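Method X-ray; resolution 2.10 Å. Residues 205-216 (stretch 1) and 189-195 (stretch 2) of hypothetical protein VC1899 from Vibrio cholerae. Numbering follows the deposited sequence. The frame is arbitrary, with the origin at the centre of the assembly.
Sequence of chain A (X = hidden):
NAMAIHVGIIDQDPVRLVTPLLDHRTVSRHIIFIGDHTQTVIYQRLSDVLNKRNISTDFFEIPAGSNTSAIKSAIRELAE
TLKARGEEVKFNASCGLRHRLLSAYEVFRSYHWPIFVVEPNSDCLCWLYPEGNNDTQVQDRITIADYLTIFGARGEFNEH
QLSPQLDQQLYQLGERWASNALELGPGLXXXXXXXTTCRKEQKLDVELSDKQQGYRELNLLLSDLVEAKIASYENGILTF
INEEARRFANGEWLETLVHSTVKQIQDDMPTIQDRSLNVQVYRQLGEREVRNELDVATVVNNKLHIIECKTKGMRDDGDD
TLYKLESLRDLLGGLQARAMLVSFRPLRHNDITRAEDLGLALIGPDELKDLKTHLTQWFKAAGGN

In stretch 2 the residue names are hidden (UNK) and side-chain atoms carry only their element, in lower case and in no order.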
# COMPACT_ATOMS: atom_id res chain seq x y z
N ASP A 205 6.96 -32.69 -10.94
CA ASP A 205 6.35 -33.46 -12.02
C ASP A 205 5.05 -34.11 -11.58
O ASP A 205 4.82 -34.27 -10.41
CB ASP A 205 7.33 -34.43 -12.72
CG ASP A 205 7.86 -35.50 -11.82
OD1 ASP A 205 7.18 -36.54 -11.68
OD2 ASP A 205 8.99 -35.37 -11.32
N VAL A 206 4.18 -34.34 -12.55
CA VAL A 206 2.85 -34.85 -12.33
C VAL A 206 2.38 -35.49 -13.64
O VAL A 206 2.59 -34.95 -14.74
CB VAL A 206 1.85 -33.74 -11.82
CG1 VAL A 206 1.72 -32.56 -12.84
CG2 VAL A 206 0.47 -34.32 -11.51
N GLU A 207 1.85 -36.69 -13.54
CA GLU A 207 1.31 -37.40 -14.71
C GLU A 207 -0.17 -37.06 -14.84
O GLU A 207 -0.93 -37.16 -13.88
CB GLU A 207 1.45 -38.92 -14.56
CG GLU A 207 1.39 -39.69 -15.93
CD GLU A 207 1.53 -41.22 -15.75
OE1 GLU A 207 1.22 -41.73 -14.64
OE2 GLU A 207 1.95 -41.89 -16.73
N LEU A 208 -0.56 -36.65 -16.03
CA LEU A 208 -1.95 -36.32 -16.31
C LEU A 208 -2.74 -37.59 -16.60
O LEU A 208 -2.21 -38.54 -17.27
CB LEU A 208 -2.02 -35.37 -17.52
CG LEU A 208 -1.71 -33.87 -17.29
CD1 LEU A 208 -0.32 -33.55 -16.75
CD2 LEU A 208 -1.96 -33.11 -18.55
N SER A 209 -4.00 -37.61 -16.16
CA SER A 209 -4.89 -38.72 -16.51
C SER A 209 -5.12 -38.68 -17.99
O SER A 209 -4.80 -37.68 -18.63
CB SER A 209 -6.23 -38.57 -15.81
OG SER A 209 -6.82 -37.32 -16.16
N ASP A 210 -5.71 -39.71 -18.57
CA ASP A 210 -5.96 -39.65 -20.01
C ASP A 210 -7.02 -38.60 -20.35
O ASP A 210 -7.00 -38.00 -21.43
CB ASP A 210 -6.35 -41.00 -20.58
CG ASP A 210 -5.29 -42.03 -20.37
OD1 ASP A 210 -4.16 -41.86 -20.90
OD2 ASP A 210 -5.57 -43.02 -19.65
N LYS A 211 -7.98 -38.43 -19.45
CA LYS A 211 -8.95 -37.39 -19.64
C LYS A 211 -8.25 -36.00 -19.69
O LYS A 211 -8.43 -35.24 -20.66
CB LYS A 211 -10.01 -37.47 -18.55
CG LYS A 211 -11.20 -36.58 -18.83
CD LYS A 211 -12.36 -36.82 -17.89
CE LYS A 211 -12.73 -38.31 -17.75
NZ LYS A 211 -13.97 -38.53 -16.89
N GLN A 212 -7.42 -35.68 -18.68
CA GLN A 212 -6.67 -34.42 -18.67
C GLN A 212 -5.85 -34.18 -19.93
O GLN A 212 -5.70 -33.02 -20.40
CB GLN A 212 -5.78 -34.30 -17.43
CG GLN A 212 -6.57 -34.02 -16.15
CD GLN A 212 -5.77 -34.30 -14.90
OE1 GLN A 212 -4.91 -35.18 -14.87
NE2 GLN A 212 -6.04 -33.55 -13.86
N GLN A 213 -5.30 -35.27 -20.48
CA GLN A 213 -4.49 -35.18 -21.70
C GLN A 213 -5.30 -34.81 -22.94
O GLN A 213 -4.74 -34.30 -23.92
CB GLN A 213 -3.75 -36.51 -21.96
CG GLN A 213 -2.75 -36.82 -20.86
CD GLN A 213 -2.02 -38.13 -21.08
OE1 GLN A 213 -1.93 -38.96 -20.18
NE2 GLN A 213 -1.50 -38.32 -22.28
N GLY A 214 -6.62 -35.03 -22.91
CA GLY A 214 -7.47 -34.65 -24.03
C GLY A 214 -8.10 -33.25 -23.89
O GLY A 214 -8.82 -32.81 -24.77
N TYR A 215 -7.87 -32.55 -22.78
CA TYR A 215 -8.50 -31.24 -22.59
C TYR A 215 -7.83 -30.22 -23.52
O TYR A 215 -6.63 -29.98 -23.45
CB TYR A 215 -8.41 -30.69 -21.13
CG TYR A 215 -9.20 -31.45 -20.06
CD1 TYR A 215 -10.30 -32.27 -20.39
CD2 TYR A 215 -8.85 -31.33 -18.72
CE1 TYR A 215 -11.00 -32.97 -19.40
CE2 TYR A 215 -9.56 -32.03 -17.72
CZ TYR A 215 -10.62 -32.83 -18.05
OH TYR A 215 -11.29 -33.51 -17.02
N ARG A 216 -8.66 -29.64 -24.38
CA ARG A 216 -8.31 -28.56 -25.31
C ARG A 216 -7.55 -27.36 -24.68
O ARG A 216 -6.40 -27.11 -25.02
CB ARG A 216 -9.61 -28.12 -26.00
CG ARG A 216 -9.47 -27.13 -27.13
CD ARG A 216 -10.85 -26.66 -27.66
NE ARG A 216 -11.82 -26.33 -26.61
CZ ARG A 216 -12.02 -25.10 -26.11
NH1 ARG A 216 -11.32 -24.06 -26.55
NH2 ARG A 216 -12.94 -24.91 -25.15
N UNK A 189 -7.86 -23.57 -14.18
CA UNK A 189 -8.32 -24.43 -13.12
C UNK A 189 -7.68 -25.84 -13.12
O UNK A 189 -7.28 -26.35 -12.05
c UNK A 189 -9.85 -24.56 -13.18
N UNK A 190 -7.59 -26.48 -14.28
CA UNK A 190 -6.99 -27.82 -14.29
C UNK A 190 -5.50 -27.74 -14.03
O UNK A 190 -4.95 -28.61 -13.37
c UNK A 190 -6.73 -30.02 -15.52
o UNK A 190 -8.59 -28.45 -15.97
c UNK A 190 -7.19 -28.52 -15.62
N UNK A 191 -4.84 -26.72 -14.59
CA UNK A 191 -3.41 -26.47 -14.37
C UNK A 191 -3.13 -26.15 -12.89
O UNK A 191 -2.15 -26.66 -12.30
c UNK A 191 -0.93 -24.03 -16.14
c UNK A 191 -2.93 -25.28 -15.22
c UNK A 191 -1.41 -25.15 -15.22
c UNK A 191 -0.67 -26.45 -15.53
N UNK A 192 -4.00 -25.33 -12.30
CA UNK A 192 -3.95 -25.11 -10.86
C UNK A 192 -4.03 -26.40 -10.04
O UNK A 192 -3.24 -26.59 -9.13
c UNK A 192 -5.14 -24.12 -8.89
c UNK A 192 -5.03 -24.16 -10.40
n UNK A 192 -6.16 -24.79 -8.36
o UNK A 192 -4.32 -23.48 -8.21
N UNK A 193 -4.98 -27.27 -10.35
CA UNK A 193 -5.03 -28.59 -9.67
C UNK A 193 -3.72 -29.43 -9.87
O UNK A 193 -3.19 -29.99 -8.90
c UNK A 193 -6.63 -31.35 -8.52
c UNK A 193 -6.54 -32.71 -8.24
c UNK A 193 -5.94 -33.55 -9.17
c UNK A 193 -5.61 -31.74 -10.65
c UNK A 193 -5.47 -33.08 -10.36
c UNK A 193 -6.28 -29.38 -10.10
c UNK A 193 -6.19 -30.85 -9.75
o UNK A 193 -5.78 -34.90 -8.94
N UNK A 194 -3.18 -29.48 -11.09
CA UNK A 194 -1.90 -30.14 -11.37
C UNK A 194 -0.73 -29.50 -10.59
O UNK A 194 0.05 -30.20 -9.95
c UNK A 194 -2.25 -30.50 -15.27
c UNK A 194 -2.53 -30.91 -13.82
c UNK A 194 -1.57 -30.14 -12.87
c UNK A 194 -2.38 -32.41 -13.72
N UNK A 195 -0.61 -28.19 -10.65
CA UNK A 195 0.42 -27.51 -9.83
C UNK A 195 0.27 -27.82 -8.33
O UNK A 195 1.24 -28.03 -7.64
c UNK A 195 0.42 -25.99 -10.08

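Position 189 carries one side-chain atom, a carbon. It is far from stretch 1 and touches nothing there. A lone CB means alanine: Ala-189. Its O accepts a helical hydrogen bond from N of position 193, at 3.0 Å.

Position 190 has three side-chain atoms: one carbon bearing an oxygen and a second carbon. The end carbon lies near Gln-212 and the oxygen near the ring of Tyr-215. Branching at CB with one oxygen and one methyl identifies threonine. This is Thr-190, and its CA-to-CB bond points toward stretch 1. Its CG2 lies 4.0 Å from Gln-212 NE2. Its OG1 lies 4.0 Å from Tyr-215 CD2, approaching that ring obliquely.

Position 191 has four carbons, forked at the second. It is buried but makes no contact with stretch 1. The fork one atom beyond CB gives leucine, Leu-191.

Position 192 has two carbons, the second carrying one oxygen and one nitrogen. It is out of reach of stretch 1. A short side chain ending in an amide is asparagine, Asn-192.

Position 193 has one carbon, then a six-carbon ring bearing an oxygen. One ring carbon comes within 3.6 Å of Gln-212 NE2. A phenol ring makes this Tyr-193, and the ring carbon is CE2. The CA-to-CB bond points sideways, yet the long side chain brings its end nearer. The amide meets the ring obliquely.

Position 194 has four carbons, forked at the second. One terminal carbon approaches Val-206, Leu-208 and Gln-212. The fork again indicates leucine: Leu-194. Its CD2 is 4.1 Å from Val-206 CG2, 3.8 Å from Leu-208 CD1 and 3.8 Å from Gln-212 NE2.

Position 195 has a single carbon, which points away from stretch 1. It is alanine, Ala-195. Its N donates to Leu-191 O at 2.7 Å, continuing the helix.

The contact works by packing; no hydrogen bond crosses between the stretches. Together they bury 301 Å². Leu-194 contributes the largest covered area, and its CD2 methyl packs against apolar side chains from the strand and the loop after it. Gln-212 extends the contact toward Thr-190 and Tyr-193. Its position is supported within stretch 1: Ser-209 N donates to Gln-212 OE1 at 2.9 Å, and Gln-212 N donates to Ser-209 OG at 3.1 Å. The second bond caps the short helix. With OE1 tied to the backbone of its own stretch, NE2 lies against the other helix. Thr-190 and Leu-194 are one helical turn apart, linked by a bond from Leu-194 N to Thr-190 O at 3.0 Å, so both point toward stretch 1.

Stretch 2 (189-195) ATLNYLA
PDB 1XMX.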